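Local coordinates for protein glutamate--tRNA ligase (Elizabethkingia anophelis, PDB 6B1Z) that probably catalyses ATP-dependent attachment of L-glutamate to its cognate tRNA, as a class I aminoacyl-tRNA synthetase, at residues G27-A32 and N309-L314; D35-K40 and V325-M330; E68-E71 and V76-E79; L260-K265 and K270-K275. One frame throughout, in Å; residues are numbered along the deposited sequence.

Contact 1 (G27-A32 and N309-L314); sequences GGVRTA and NMVAML
The guanidinium of Arg-30 meets Leu-314 at its edge rather than across a face. NH1 reaches Leu-314 O at 2.9 Å, with an N-H...O angle of 147° and the oxygen 17° out of the guanidinium plane, so the bond is of ordinary length but somewhat bent. At another corner of the same flat group NH2 is bonded to Ser-257 O, and the two carbonyls together fix the rotation of the plane. CB of Leu-314 lies alongside at van der Waals range, 4.1 Å from Arg-30 NH1.

The arginine runs out from its helix with chi1 and chi2 extended, which brings CD of Arg-30 to 3.5 Å from Leu-314 O; the bend at chi3 (57°) then turns the guanidinium so that NH1 meets that oxygen. Nearer the backbone the contact is apolar. CG1 of Val-311 lies over the root of the arginine, 3.6 Å from Arg-30 CB, and the same methyl meets Val-29 CG1 at 4.2 Å, where the two valines cross at about a right angle. Arg-30 and Val-311 are also the closest pair of backbones, with 5.9 Å between the CA of Arg-30 and the CA of Val-311.

Gly-27 and Gly-28 end the HLGG sequence that corresponds to the class I HIGH signature, and Val-29 and Arg-30 follow it directly on helix 26-41. The contact therefore sets helix 304-312 and the turn after it beside the signature helix. Two carbonyl oxygens, of Leu-314 and Ser-257, satisfy NH1 and NH2 of a buried guanidinium, while the valines supply hydrocarbon packing alongside.

Contact 2 (D35-K40 and V325-M330); sequences DYLFAK and VSMDEM
Met-327 leaves CB with CG anti to the backbone N (chi1 -176°), a torsion that aims the chain at helix 26-41. Its CG comes 4.1 Å from Tyr-36 CE2. A bend at chi2 (68°) then carries the sulfur along the rim of the ring, with Met-327 SD 3.8 Å from Tyr-36 CE2 and 5.0 Å from the ring centroid. At 79° off the ring normal this is an edge-on Met-aromatic contact. SD of Met-327 is equally near Leu-37 CD2, at 3.8 Å, and touches ring edge and methyl from directions about a right angle apart. A second bend, at chi3, sets the terminal CE. The leucine methyl also packs on the next helical turn, 3.8 Å from CB of Met-330.

The helix that presents both methionines begins with a capping box. Ser-326 OG, at the N-cap, accepts from Glu-329 N at 3.1 Å, and Glu-329 OE1 accepts from Ser-326 N at 2.9 Å.

No hydrogen bond joins the two segments, so the contact rests on dispersion between sulfur, methyl and ring. The edge-on geometry is consistent with a weak attraction between the polarisable sulfur and the slightly positive rim hydrogens of the tyrosine.

Contact 3 (E68-E71 and V76-E79); sequences EALE and VPDE
Leu-70 pushes its CD1 methyl against the ring of Pro-77, approaching 4.0 Å from Pro-77 CG and 4.2 Å from Pro-77 CD. The two side chains cross at about a right angle, so the methyl meets the CG-CD side of the pyrrolidine instead of lying along it. With Leu-70 CG beside the backbone N (chi1 -64°) and the chain extended beyond it, CD1 is carried out from the helix to the proline. Both residues are buried.

Nearer the surface a looser pair lies beside this one: Glu-71 CG and Val-76 CG2 are 4.5 Å apart. The methylene of the glutamate makes this approach, while its carboxylate is engaged beyond the two segments, OE2 forming a salt bridge with Lys-82. The main chains come closest at the same pair, with 5.9 Å between the CA of Glu-71 and the CA of Val-76.

After the turn that follows helix 62-73, the chain passes the end of the helix at Val-76 and Pro-77 and then leaves roughly at right angles to the 68-71 trace, without regular structure of its own. In the Rossmann-like fold of class I synthetase catalytic domains (HUP clan), this departing segment runs to the sheet: Pro-77 touches Leu-48 of strand 45-48 as well as Leu-70, and the backbones of Asp-78 and Glu-79 are hydrogen-bonded to Phe-46 and Leu-48. By then the side chains of Asp-78 and Glu-79 are more than 10 Å from residues 68-71, which confines the packing on the helix to the first two residues of the segment.

Contact 4 (L260-K265 and K270-K275); sequences LKPEGK and KRDGDK
The loop 260-265 passes beside the start of helix 270-276, coming nearest where the CA of Lys-261 and the CA of Asp-272 are 7.0 Å apart; it turns at Pro-262 and curves on through Gly-264, whose phi is positive (84°). The side chains of Lys-261 and Asp-272 cross at about a right angle. Lys-261 runs out extended and bends only at chi4 (-55°), which folds its ammonium back onto the carboxylate. NZ of Lys-261 makes a salt bridge of 2.8 Å with Asp-272 OD2, on the syn side and 23° out of the carboxylate plane. The lysine methylenes pass across the carboxylate, Lys-261 CG being 3.2 Å from Asp-272 OD2. Pro-262 adds van der Waals packing, its CD 4.0 Å from Asp-272 CG and 4.1 Å from Asp-272 CB.

Both charged ends have second partners in the connecting segment: Lys-261 NZ donates to Lys-267 O, and Asp-272 OD2 accepts from Ser-269 N. The bridge therefore spans the base of the KLSKR sequence, residues 267-271, which corresponds to the class I KMSKS signature. Leading in from strand 252-256, the loop is also held by Arg-345 NH1, which is bonded to the carbonyls of Lys-261 and Gly-264, and by backbone bonds from Leu-260 to Ala-344 and Phe-346, just before helix 348-361.

In the fold
From the N terminus, helix 26-41 supplies the first segments of contacts 1 and 2, whose partners come nearly three hundred residues later. Contact 1 closes at 309-314 and contact 2 at 325-330, so their segments alternate and the two loops cross. Contact 3 closes a short loop at 68-79 and contact 4 another at 260-275; both fall inside each long loop, one after the other. Asn-309 OD1 is probably hydrogen-bonded to Val-325 N between contacts 1 and 2, and Lys-40 bridges to Asp-78 between contacts 2 and 3. Contact 4, centred about 17 Å from the centre of contact 1, touches none of the others. All four belong to the catalytic domain, where contacts 1 and 2 join the HIGH-type helix to helices 304-312 and 327-333.

Contact 1 (G27-A32 and N309-L314)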
loop_
_atom_site.group_PDB
_atom_site.type_symbol
_atom_site.label_atom_id
_atom_site.label_comp_id
_atom_site.label_asym_id
_atom_site.label_seq_id
_atom_site.Cartn_x
_atom_site.Cartn_y
_atom_site.Cartn_z
ATOM N N GLY A 27 0.610 -5.206 -0.112
ATOM C CA GLY A 27 1.537 -6.151 -0.716
ATOM C C GLY A 27 1.909 -5.783 -2.139
ATOM O O GLY A 27 3.062 -5.935 -2.549
ATOM N N GLY A 28 0.940 -5.286 -2.919
ATOM C CA GLY A 28 1.240 -4.904 -4.288
ATOM C C GLY A 28 2.106 -3.661 -4.382
ATOM O O GLY A 28 2.994 -3.577 -5.228
ATOM N N VAL A 29 1.867 -2.685 -3.501
ATOM C CA VAL A 29 2.733 -1.512 -3.432
ATOM C C VAL A 29 4.158 -1.928 -3.120
ATOM O O VAL A 29 5.113 -1.418 -3.724
ATOM C CB VAL A 29 2.207 -0.529 -2.373
ATOM C CG1 VAL A 29 3.197 0.639 -2.180
ATOM C CG2 VAL A 29 0.824 -0.021 -2.774
ATOM N N ARG A 30 4.323 -2.857 -2.171
ATOM C CA ARG A 30 5.670 -3.307 -1.806
ATOM C C ARG A 30 6.359 -4.003 -2.966
ATOM O O ARG A 30 7.555 -3.774 -3.209
ATOM C CB ARG A 30 5.645 -4.220 -0.584
ATOM C CG ARG A 30 7.072 -4.524 -0.062
ATOM C CD ARG A 30 7.115 -5.542 1.050
ATOM N NE ARG A 30 6.495 -6.797 0.642
ATOM C CZ ARG A 30 6.269 -7.816 1.459
ATOM N NH1 ARG A 30 6.660 -7.776 2.733
ATOM N NH2 ARG A 30 5.655 -8.888 0.984
ATOM N N THR A 31 5.635 -4.862 -3.686
ATOM C CA THR A 31 6.226 -5.526 -4.843
ATOM C C THR A 31 6.676 -4.511 -5.883
ATOM O O THR A 31 7.808 -4.576 -6.388
ATOM C CB THR A 31 5.232 -6.518 -5.439
ATOM O OG1 THR A 31 5.040 -7.584 -4.500
ATOM C CG2 THR A 31 5.794 -7.081 -6.760
ATOM N N ALA A 32 5.805 -3.547 -6.209
ATOM C CA ALA A 32 6.183 -2.497 -7.147
ATOM C C ALA A 32 7.410 -1.730 -6.662
ATOM O O ALA A 32 8.313 -1.439 -7.454
ATOM C CB ALA A 32 5.007 -1.530 -7.361
ATOM N N ASN A 309 8.520 4.877 2.708
ATOM C CA ASN A 309 9.551 4.480 3.666
ATOM C C ASN A 309 9.036 3.347 4.561
ATOM O O ASN A 309 9.748 2.363 4.819
ATOM C CB ASN A 309 9.967 5.727 4.482
ATOM C CG ASN A 309 11.320 5.591 5.209
ATOM O OD1 ASN A 309 11.895 6.599 5.627
ATOM N ND2 ASN A 309 11.800 4.364 5.418
ATOM N N MET A 310 7.794 3.471 5.033
ATOM C CA MET A 310 7.202 2.431 5.873
ATOM C C MET A 310 7.075 1.114 5.106
ATOM O O MET A 310 7.440 0.041 5.612
ATOM C CB MET A 310 5.839 2.917 6.374
ATOM C CG MET A 310 5.061 1.898 7.220
ATOM S SD MET A 310 4.111 0.702 6.245
ATOM C CE MET A 310 2.835 1.738 5.568
ATOM N N VAL A 311 6.579 1.185 3.869
ATOM C CA VAL A 311 6.368 -0.037 3.093
ATOM C C VAL A 311 7.689 -0.739 2.819
ATOM O O VAL A 311 7.785 -1.971 2.910
ATOM C CB VAL A 311 5.612 0.295 1.790
ATOM C CG1 VAL A 311 5.552 -0.951 0.880
ATOM C CG2 VAL A 311 4.181 0.755 2.110
ATOM N N ALA A 312 8.738 0.030 2.509
ATOM C CA ALA A 312 10.043 -0.558 2.220
ATOM C C ALA A 312 10.554 -1.405 3.369
ATOM O O ALA A 312 11.196 -2.436 3.151
ATOM C CB ALA A 312 11.055 0.550 1.914
ATOM N N MET A 313 10.290 -0.982 4.602
ATOM C CA MET A 313 10.851 -1.656 5.757
ATOM C C MET A 313 10.040 -2.870 6.192
ATOM O O MET A 313 10.369 -3.469 7.221
ATOM C CB MET A 313 11.000 -0.651 6.908
ATOM C CG MET A 313 11.929 0.514 6.555
ATOM S SD MET A 313 13.507 -0.027 5.829
ATOM C CE MET A 313 14.271 1.559 5.493
ATOM N N LEU A 314 9.000 -3.243 5.439
ATOM C CA LEU A 314 8.259 -4.485 5.695
ATOM C C LEU A 314 9.045 -5.656 5.109
ATOM O O LEU A 314 8.699 -6.255 4.084
ATOM C CB LEU A 314 6.846 -4.394 5.121
ATOM C CG LEU A 314 5.930 -3.360 5.785
ATOM C CD1 LEU A 314 4.620 -3.251 5.030
ATOM C CD2 LEU A 314 5.677 -3.714 7.253
#

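Contact 2 (D35-K40 and V325-M330)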
loop_
_atom_site.group_PDB
_atom_site.type_symbol
_atom_site.label_atom_id
_atom_site.label_comp_id
_atom_site.label_asym_id
_atom_site.label_seq_id
_atom_site.Cartn_x
_atom_site.Cartn_y
_atom_site.Cartn_z
ATOM N N ASP A 35 10.536 -3.862 -7.107
ATOM C CA ASP A 35 10.849 -3.799 -8.538
ATOM C C ASP A 35 11.611 -2.527 -8.887
ATOM O O ASP A 35 12.647 -2.560 -9.568
ATOM C CB ASP A 35 9.565 -3.818 -9.370
ATOM C CG ASP A 35 8.970 -5.180 -9.539
ATOM O OD1 ASP A 35 9.729 -6.160 -9.731
ATOM O OD2 ASP A 35 7.711 -5.259 -9.526
ATOM N N TYR A 36 11.059 -1.383 -8.475
ATOM C CA TYR A 36 11.635 -0.087 -8.812
ATOM C C TYR A 36 13.025 0.067 -8.213
ATOM O O TYR A 36 13.981 0.437 -8.910
ATOM C CB TYR A 36 10.697 1.009 -8.305
ATOM C CG TYR A 36 11.094 2.421 -8.671
ATOM C CD1 TYR A 36 10.961 2.888 -9.971
ATOM C CD2 TYR A 36 11.587 3.292 -7.706
ATOM C CE1 TYR A 36 11.312 4.181 -10.300
ATOM C CE2 TYR A 36 11.941 4.584 -8.024
ATOM C CZ TYR A 36 11.808 5.026 -9.329
ATOM O OH TYR A 36 12.169 6.319 -9.653
ATOM N N LEU A 37 13.156 -0.239 -6.921
ATOM C CA LEU A 37 14.447 -0.110 -6.255
ATOM C C LEU A 37 15.484 -1.025 -6.884
ATOM O O LEU A 37 16.633 -0.618 -7.087
ATOM C CB LEU A 37 14.304 -0.413 -4.760
ATOM C CG LEU A 37 13.431 0.548 -3.937
ATOM C CD1 LEU A 37 13.352 0.099 -2.478
ATOM C CD2 LEU A 37 13.978 1.971 -4.028
ATOM N N PHE A 38 15.095 -2.261 -7.213
ATOM C CA PHE A 38 16.046 -3.192 -7.815
ATOM C C PHE A 38 16.480 -2.712 -9.194
ATOM O O PHE A 38 17.674 -2.735 -9.519
ATOM C CB PHE A 38 15.438 -4.594 -7.893
ATOM C CG PHE A 38 16.403 -5.650 -8.366
ATOM C CD1 PHE A 38 17.362 -6.168 -7.516
ATOM C CD2 PHE A 38 16.336 -6.135 -9.668
ATOM C CE1 PHE A 38 18.247 -7.137 -7.957
ATOM C CE2 PHE A 38 17.221 -7.105 -10.105
ATOM C CZ PHE A 38 18.162 -7.607 -9.251
ATOM N N ALA A 39 15.532 -2.250 -10.009
ATOM C CA ALA A 39 15.893 -1.743 -11.334
ATOM C C ALA A 39 16.782 -0.509 -11.231
ATOM O O ALA A 39 17.831 -0.426 -11.885
ATOM C CB ALA A 39 14.632 -1.431 -12.143
ATOM N N LYS A 40 16.402 0.458 -10.391
ATOM C CA LYS A 40 17.183 1.692 -10.348
ATOM C C LYS A 40 18.552 1.468 -9.708
ATOM O O LYS A 40 19.549 2.064 -10.138
ATOM C CB LYS A 40 16.412 2.791 -9.612
ATOM C CG LYS A 40 15.150 3.270 -10.342
ATOM C CD LYS A 40 15.413 3.649 -11.813
ATOM C CE LYS A 40 14.361 3.018 -12.752
ATOM N NZ LYS A 40 14.734 2.987 -14.212
ATOM N N VAL A 325 14.819 7.027 5.341
ATOM C CA VAL A 325 15.580 7.071 4.095
ATOM C C VAL A 325 14.684 7.605 2.987
ATOM O O VAL A 325 13.493 7.279 2.911
ATOM C CB VAL A 325 16.156 5.692 3.706
ATOM C CG1 VAL A 325 17.480 5.439 4.435
ATOM C CG2 VAL A 325 15.157 4.592 3.988
ATOM N N SER A 326 15.273 8.420 2.122
ATOM C CA SER A 326 14.623 8.924 0.926
ATOM C C SER A 326 14.609 7.855 -0.165
ATOM O O SER A 326 15.318 6.849 -0.098
ATOM C CB SER A 326 15.368 10.149 0.403
ATOM O OG SER A 326 16.624 9.755 -0.144
ATOM N N MET A 327 13.808 8.098 -1.205
ATOM C CA MET A 327 13.825 7.194 -2.355
ATOM C C MET A 327 15.231 7.061 -2.938
ATOM O O MET A 327 15.657 5.956 -3.286
ATOM C CB MET A 327 12.849 7.683 -3.427
ATOM C CG MET A 327 12.721 6.764 -4.641
ATOM S SD MET A 327 11.938 5.188 -4.258
ATOM C CE MET A 327 10.223 5.667 -4.256
ATOM N N ASP A 328 15.964 8.174 -3.070
ATOM C CA ASP A 328 17.318 8.087 -3.612
ATOM C C ASP A 328 18.230 7.251 -2.721
ATOM O O ASP A 328 19.056 6.477 -3.220
ATOM C CB ASP A 328 17.910 9.482 -3.820
ATOM C CG ASP A 328 17.397 10.146 -5.081
ATOM O OD1 ASP A 328 16.895 9.424 -5.970
ATOM O OD2 ASP A 328 17.502 11.387 -5.181
ATOM N N GLU A 329 18.103 7.398 -1.400
ATOM C CA GLU A 329 18.911 6.586 -0.492
ATOM C C GLU A 329 18.540 5.107 -0.587
ATOM O O GLU A 329 19.426 4.240 -0.575
ATOM C CB GLU A 329 18.765 7.114 0.941
ATOM C CG GLU A 329 19.443 8.473 1.118
ATOM C CD GLU A 329 19.131 9.182 2.431
ATOM O OE1 GLU A 329 18.010 9.032 2.961
ATOM O OE2 GLU A 329 20.020 9.918 2.922
ATOM N N MET A 330 17.243 4.803 -0.695
ATOM C CA MET A 330 16.825 3.412 -0.845
ATOM C C MET A 330 17.337 2.822 -2.148
ATOM O O MET A 330 17.775 1.666 -2.176
ATOM C CB MET A 330 15.305 3.295 -0.771
ATOM C CG MET A 330 14.766 3.550 0.623
ATOM S SD MET A 330 13.034 3.130 0.867
ATOM C CE MET A 330 12.199 4.468 0.019
#

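Contact 3 (E68-E71 and V76-E79)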
loop_
_atom_site.group_PDB
_atom_site.type_symbol
_atom_site.label_atom_id
_atom_site.label_comp_id
_atom_site.label_asym_id
_atom_site.label_seq_id
_atom_site.Cartn_x
_atom_site.Cartn_y
_atom_site.Cartn_z
ATOM N N GLU A 68 -2.001 6.247 -11.145
ATOM C CA GLU A 68 -2.101 7.355 -10.195
ATOM C C GLU A 68 -1.367 7.035 -8.897
ATOM O O GLU A 68 -0.712 7.904 -8.314
ATOM C CB GLU A 68 -3.568 7.696 -9.924
ATOM C CG GLU A 68 -3.762 8.939 -9.053
ATOM C CD GLU A 68 -5.227 9.324 -8.878
ATOM O OE1 GLU A 68 -6.084 8.814 -9.635
ATOM O OE2 GLU A 68 -5.523 10.145 -7.981
ATOM N N ALA A 69 -1.437 5.783 -8.444
ATOM C CA ALA A 69 -0.757 5.428 -7.198
ATOM C C ALA A 69 0.752 5.430 -7.374
ATOM O O ALA A 69 1.482 5.929 -6.509
ATOM C CB ALA A 69 -1.235 4.061 -6.712
ATOM N N LEU A 70 1.236 4.869 -8.485
ATOM C CA LEU A 70 2.668 4.896 -8.754
ATOM C C LEU A 70 3.170 6.326 -8.907
ATOM O O LEU A 70 4.263 6.655 -8.430
ATOM C CB LEU A 70 2.982 4.079 -10.010
ATOM C CG LEU A 70 2.692 2.583 -9.963
ATOM C CD1 LEU A 70 2.982 1.987 -11.335
ATOM C CD2 LEU A 70 3.546 1.923 -8.877
ATOM N N GLU A 71 2.378 7.195 -9.556
ATOM C CA GLU A 71 2.761 8.601 -9.697
ATOM C C GLU A 71 2.799 9.303 -8.342
ATOM O O GLU A 71 3.706 10.108 -8.077
ATOM C CB GLU A 71 1.802 9.301 -10.672
ATOM C CG GLU A 71 2.008 8.848 -12.139
ATOM C CD GLU A 71 0.847 9.192 -13.081
ATOM O OE1 GLU A 71 -0.153 9.782 -12.629
ATOM O OE2 GLU A 71 0.940 8.863 -14.289
ATOM N N VAL A 76 7.558 5.994 -11.519
ATOM C CA VAL A 76 6.948 5.980 -12.853
ATOM C C VAL A 76 7.616 4.900 -13.701
ATOM O O VAL A 76 8.855 4.877 -13.808
ATOM C CB VAL A 76 7.076 7.346 -13.513
ATOM C CG1 VAL A 76 6.442 7.325 -14.896
ATOM C CG2 VAL A 76 6.440 8.443 -12.639
ATOM N N PRO A 77 6.843 4.019 -14.337
ATOM C CA PRO A 77 7.443 2.981 -15.177
ATOM C C PRO A 77 8.196 3.553 -16.371
ATOM O O PRO A 77 7.812 4.568 -16.958
ATOM C CB PRO A 77 6.233 2.157 -15.636
ATOM C CG PRO A 77 5.170 2.440 -14.607
ATOM C CD PRO A 77 5.387 3.854 -14.200
ATOM N N ASP A 78 9.267 2.854 -16.742
ATOM C CA ASP A 78 10.011 3.191 -17.954
ATOM C C ASP A 78 9.282 2.744 -19.216
ATOM O O ASP A 78 9.445 3.358 -20.282
ATOM C CB ASP A 78 11.394 2.531 -17.902
ATOM C CG ASP A 78 12.226 3.013 -16.734
ATOM O OD1 ASP A 78 12.412 4.246 -16.607
ATOM O OD2 ASP A 78 12.676 2.172 -15.930
ATOM N N GLU A 79 8.506 1.666 -19.113
ATOM C CA GLU A 79 7.723 1.094 -20.201
ATOM C C GLU A 79 6.355 0.755 -19.631
ATOM O O GLU A 79 6.275 0.207 -18.531
ATOM C CB GLU A 79 8.397 -0.164 -20.772
ATOM C CG GLU A 79 9.802 0.116 -21.307
ATOM C CD GLU A 79 10.584 -1.124 -21.690
ATOM O OE1 GLU A 79 9.983 -2.180 -22.018
ATOM O OE2 GLU A 79 11.835 -1.027 -21.679
#

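Contact 4 (L260-K265 and K270-K275)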
loop_
_atom_site.group_PDB
_atom_site.type_symbol
_atom_site.label_atom_id
_atom_site.label_comp_id
_atom_site.label_asym_id
_atom_site.label_seq_id
_atom_site.Cartn_x
_atom_site.Cartn_y
_atom_site.Cartn_z
ATOM N N LEU A 260 2.220 -9.901 7.379
ATOM C CA LEU A 260 1.478 -10.535 8.454
ATOM C C LEU A 260 0.565 -9.540 9.178
ATOM O O LEU A 260 0.746 -8.319 9.117
ATOM C CB LEU A 260 2.448 -11.191 9.436
ATOM C CG LEU A 260 3.388 -12.215 8.798
ATOM C CD1 LEU A 260 4.379 -12.716 9.819
ATOM C CD2 LEU A 260 2.600 -13.377 8.212
ATOM N N LYS A 261 -0.432 -10.095 9.870
ATOM C CA LYS A 261 -1.355 -9.284 10.653
ATOM C C LYS A 261 -0.608 -8.529 11.751
ATOM O O LYS A 261 0.451 -8.967 12.216
ATOM C CB LYS A 261 -2.425 -10.165 11.297
ATOM C CG LYS A 261 -3.452 -10.692 10.335
ATOM C CD LYS A 261 -4.599 -11.351 11.092
ATOM C CE LYS A 261 -5.579 -12.004 10.142
ATOM N NZ LYS A 261 -6.090 -11.033 9.135
ATOM N N PRO A 262 -1.150 -7.398 12.208
ATOM C CA PRO A 262 -0.476 -6.675 13.298
ATOM C C PRO A 262 -0.353 -7.499 14.565
ATOM O O PRO A 262 0.650 -7.393 15.281
ATOM C CB PRO A 262 -1.370 -5.444 13.509
ATOM C CG PRO A 262 -2.129 -5.285 12.241
ATOM C CD PRO A 262 -2.334 -6.679 11.706
ATOM N N GLU A 263 -1.354 -8.316 14.862
ATOM C CA GLU A 263 -1.354 -9.132 16.067
ATOM C C GLU A 263 -2.027 -10.456 15.754
ATOM O O GLU A 263 -2.970 -10.511 14.958
ATOM C CB GLU A 263 -2.059 -8.408 17.238
ATOM C CG GLU A 263 -1.255 -7.214 17.782
ATOM C CD GLU A 263 -2.060 -6.279 18.678
ATOM O OE1 GLU A 263 -3.230 -6.592 18.979
ATOM O OE2 GLU A 263 -1.511 -5.225 19.077
ATOM N N GLY A 264 -1.525 -11.522 16.369
ATOM C CA GLY A 264 -2.069 -12.839 16.142
ATOM C C GLY A 264 -1.492 -13.515 14.912
ATOM O O GLY A 264 -0.582 -13.015 14.239
ATOM N N LYS A 265 -2.048 -14.690 14.623
ATOM C CA LYS A 265 -1.660 -15.475 13.462
ATOM C C LYS A 265 -2.406 -15.001 12.213
ATOM O O LYS A 265 -3.458 -14.361 12.290
ATOM C CB LYS A 265 -1.939 -16.960 13.707
ATOM N N LYS A 270 -7.869 -6.575 4.732
ATOM C CA LYS A 270 -8.734 -5.426 4.984
ATOM C C LYS A 270 -9.525 -5.580 6.276
ATOM O O LYS A 270 -9.927 -4.572 6.869
ATOM C CB LYS A 270 -9.692 -5.214 3.808
ATOM N N ARG A 271 -9.753 -6.818 6.725
ATOM C CA ARG A 271 -10.394 -7.034 8.016
ATOM C C ARG A 271 -9.579 -6.417 9.145
ATOM O O ARG A 271 -10.143 -5.916 10.124
ATOM C CB ARG A 271 -10.596 -8.532 8.258
ATOM N N ASP A 272 -8.249 -6.441 9.028
ATOM C CA ASP A 272 -7.408 -5.812 10.043
ATOM C C ASP A 272 -7.515 -4.293 9.989
ATOM O O ASP A 272 -7.478 -3.624 11.026
ATOM C CB ASP A 272 -5.952 -6.239 9.859
ATOM C CG ASP A 272 -5.764 -7.735 9.974
ATOM O OD1 ASP A 272 -6.200 -8.313 10.992
ATOM O OD2 ASP A 272 -5.191 -8.339 9.042
ATOM N N GLY A 273 -7.612 -3.728 8.784
ATOM C CA GLY A 273 -7.786 -2.290 8.673
ATOM C C GLY A 273 -9.124 -1.827 9.222
ATOM O O GLY A 273 -9.204 -0.798 9.900
ATOM N N ASP A 274 -10.194 -2.580 8.935
ATOM C CA ASP A 274 -11.519 -2.209 9.428
ATOM C C ASP A 274 -11.644 -2.421 10.930
ATOM O O ASP A 274 -12.429 -1.726 11.584
ATOM C CB ASP A 274 -12.607 -2.998 8.696
ATOM C CG ASP A 274 -12.765 -2.570 7.250
ATOM O OD1 ASP A 274 -12.428 -1.406 6.937
ATOM O OD2 ASP A 274 -13.220 -3.394 6.428
ATOM N N LYS A 275 -10.888 -3.361 11.497
ATOM C CA LYS A 275 -10.955 -3.611 12.933
ATOM C C LYS A 275 -10.019 -2.725 13.748
ATOM O O LYS A 275 -10.284 -2.498 14.934
ATOM C CB LYS A 275 -10.644 -5.082 13.233
#